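Local coordinates for type-2 ice-structuring protein (Brachyopsis rostratus, PDB 2ZIB) that binds ice crystals and inhibits their growth without needing calcium, protecting fish blood from freezing in subzero sea water, at residues T108-V111 against D112-D116. Sequence-based numbering, arbitrary orientation.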
ATOM      1  N   THR A 108       9.509   3.027   0.273  1.00  7.12           N
ATOM      2  CA  THR A 108      10.655   3.569  -0.440  1.00  6.77           C
ATOM      3  C   THR A 108      11.616   2.498  -0.945  1.00  6.62           C
ATOM      4  O   THR A 108      11.419   1.291  -0.723  1.00  7.72           O
ATOM      5  CB  THR A 108      11.417   4.583   0.407  1.00  6.73           C
ATOM      6  OG1 THR A 108      12.009   3.918   1.543  1.00  6.86           O
ATOM      7  CG2 THR A 108      10.563   5.758   0.885  1.00  8.08           C
ATOM      8  N   ALA A 109      12.665   2.949  -1.635  1.00  7.41           N
ATOM      9  CA  ALA A 109      13.697   2.077  -2.176  1.00  7.56           C
ATOM     10  C   ALA A 109      14.648   1.561  -1.086  1.00  8.63           C
ATOM     11  O   ALA A 109      15.467   0.688  -1.371  1.00 11.76           O
ATOM     12  CB  ALA A 109      14.490   2.830  -3.210  1.00  9.21           C
ATOM     13  N   ALA A 110      14.515   2.040   0.147  1.00  8.11           N
ATOM     14  CA  ALA A 110      15.342   1.450   1.224  1.00  8.25           C
ATOM     15  C   ALA A 110      15.025  -0.052   1.280  1.00  8.30           C
ATOM     16  O   ALA A 110      13.873  -0.465   1.061  1.00  8.45           O
ATOM     17  CB  ALA A 110      15.001   2.129   2.503  1.00  8.72           C
ATOM     18  N   VAL A 111      16.014  -0.868   1.641  1.00  8.31           N
ATOM     19  CA  VAL A 111      15.762  -2.307   1.795  1.00  9.04           C
ATOM     20  C   VAL A 111      14.623  -2.616   2.769  1.00  8.55           C
ATOM     21  O   VAL A 111      13.810  -3.533   2.526  1.00  9.29           O
ATOM     22  CB  VAL A 111      17.074  -3.064   2.163  1.00  9.41           C
ATOM     23  CG1 VAL A 111      16.779  -4.492   2.684  1.00 10.52           C
ATOM     24  CG2 VAL A 111      18.005  -3.102   0.942  1.00 12.22           C
ATOM     25  N   ASP A 112      14.510  -1.852   3.862  1.00  7.58           N
ATOM     26  CA  ASP A 112      13.450  -2.094   4.820  1.00  8.48           C
ATOM     27  C   ASP A 112      12.087  -1.574   4.372  1.00  7.97           C
ATOM     28  O   ASP A 112      11.091  -1.756   5.081  1.00  9.25           O
ATOM     29  CB  ASP A 112      13.847  -1.626   6.219  1.00  9.01           C
ATOM     30  CG  ASP A 112      13.684  -0.157   6.460  1.00 10.58           C
ATOM     31  OD1 ASP A 112      13.511   0.651   5.518  1.00  9.70           O
ATOM     32  OD2 ASP A 112      13.765   0.226   7.648  1.00 15.56           O
ATOM     33  N   LYS A 113      12.053  -0.931   3.196  1.00  8.11           N
ATOM     34  CA  LYS A 113      10.774  -0.429   2.607  1.00  6.82           C
ATOM     35  C   LYS A 113      10.074   0.545   3.539  1.00  6.92           C
ATOM     36  O   LYS A 113       8.847   0.681   3.513  1.00  6.68           O
ATOM     37  CB  LYS A 113       9.882  -1.635   2.247  1.00  8.25           C
ATOM     38  CG  LYS A 113      10.436  -2.439   1.116  1.00  8.69           C
ATOM     39  CD  LYS A 113       9.918  -1.867  -0.229  1.00 13.82           C
ATOM     40  CE  LYS A 113      10.874  -2.138  -1.416  1.00 13.97           C
ATOM     41  NZ  LYS A 113      12.195  -1.350  -1.256  1.00 11.41           N
ATOM     42  N   CYS A 114      10.850   1.290   4.330  1.00  7.08           N
ATOM     43  CA  CYS A 114      10.235   2.291   5.176  1.00  7.00           C
ATOM     44  C   CYS A 114       9.422   3.275   4.340  1.00  6.80           C
ATOM     45  O   CYS A 114       9.720   3.535   3.147  1.00  7.07           O
ATOM     46  CB  CYS A 114      11.286   2.996   6.049  1.00  8.11           C
ATOM     47  SG  CYS A 114      12.579   3.934   5.169  1.00  8.97           S
ATOM     48  N   TRP A 115       8.398   3.862   4.972  1.00  6.94           N
ATOM     49  CA  TRP A 115       7.442   4.682   4.229  1.00  6.45           C
ATOM     50  C   TRP A 115       7.859   6.150   4.108  1.00  5.78           C
ATOM     51  O   TRP A 115       8.534   6.693   4.989  1.00  6.80           O
ATOM     52  CB  TRP A 115       6.080   4.661   4.917  1.00  7.14           C
ATOM     53  CG  TRP A 115       5.529   3.289   5.175  1.00  6.53           C
ATOM     54  CD1 TRP A 115       5.959   2.059   4.711  1.00  7.57           C
ATOM     55  CD2 TRP A 115       4.439   3.022   6.042  1.00  7.68           C
ATOM     56  NE1 TRP A 115       5.159   1.046   5.218  1.00  7.68           N
ATOM     57  CE2 TRP A 115       4.234   1.614   6.054  1.00  7.68           C
ATOM     58  CE3 TRP A 115       3.592   3.842   6.832  1.00  8.08           C
ATOM     59  CZ2 TRP A 115       3.208   0.998   6.820  1.00  9.89           C
ATOM     60  CZ3 TRP A 115       2.554   3.222   7.589  1.00  9.82           C
ATOM     61  CH2 TRP A 115       2.391   1.812   7.571  1.00  9.66           C
ATOM     62  N   ASP A 116       7.429   6.799   3.032  1.00  6.41           N
ATOM     63  CA  ASP A 116       7.648   8.218   2.845  1.00  6.53           C
ATOM     64  C   ASP A 116       6.460   8.784   2.098  1.00  6.30           C
ATOM     65  O   ASP A 116       5.746   8.037   1.406  1.00  7.03           O
ATOM     66  CB  ASP A 116       8.973   8.447   2.111  1.00  6.99           C
ATOM     67  CG  ASP A 116       9.505   9.861   2.186  1.00  8.18           C
ATOM     68  OD1 ASP A 116       8.953  10.733   2.888  1.00  8.82           O
ATOM     69  OD2 ASP A 116      10.559  10.102   1.551  1.00 10.29           O
TER
HETATM   70  O   HOH W   1      13.411  -4.136  -0.138  1.00 17.76           O
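Bends at chi2 (-89°) and chi4 (-67°) curl the side chain of K113 back over the loop, carrying its ammonium to the carbonyls of T108 and A110, while chi1 of 66° sets OG1 of T108 between its own backbone N and carbonyl carbon, facing C114. K113 NZ lies in the carbonyl plane of T108 at 2.8 Å from T108 O. The same NZ stands above the carbonyl plane of A110, 3.0 Å from A110 O. From the opposite face A110 O also receives the backbone N of K113 (2.8 Å), the bond that closes a type I beta turn from A110 to K113. A second doubly held oxygen is C114 O: T108 N and T108 OG1 both donate to it, one from each face of the carbonyl plane, with OG1 at 2.8 Å from C114 O. At the exit of the turn D112 forms an Asx turn: OD1 accepts the backbone N of C114, two residues on, at 3.0 Å, from above the carboxylate plane. Apolar contact is slight: CG2 of T108 rests on CB of D116 at 3.4 Å, and CB of A110 approaches SG of C114, whose disulfide partner is C92. This loop joins the antiparallel strands 104-107 and 115-118 of the lectin domain, and Q54 donates NE2 to D112 O and accepts W115 NE1 at its OE1. A water donating to V111 O and only weakly accepting from K113 NZ adds a bridge. With no carboxylate partner in the contact, the ammonium is bound by two backbone carbonyl oxygens and probably offsets the dipoles that converge on it, tying the start of the loop to its turn.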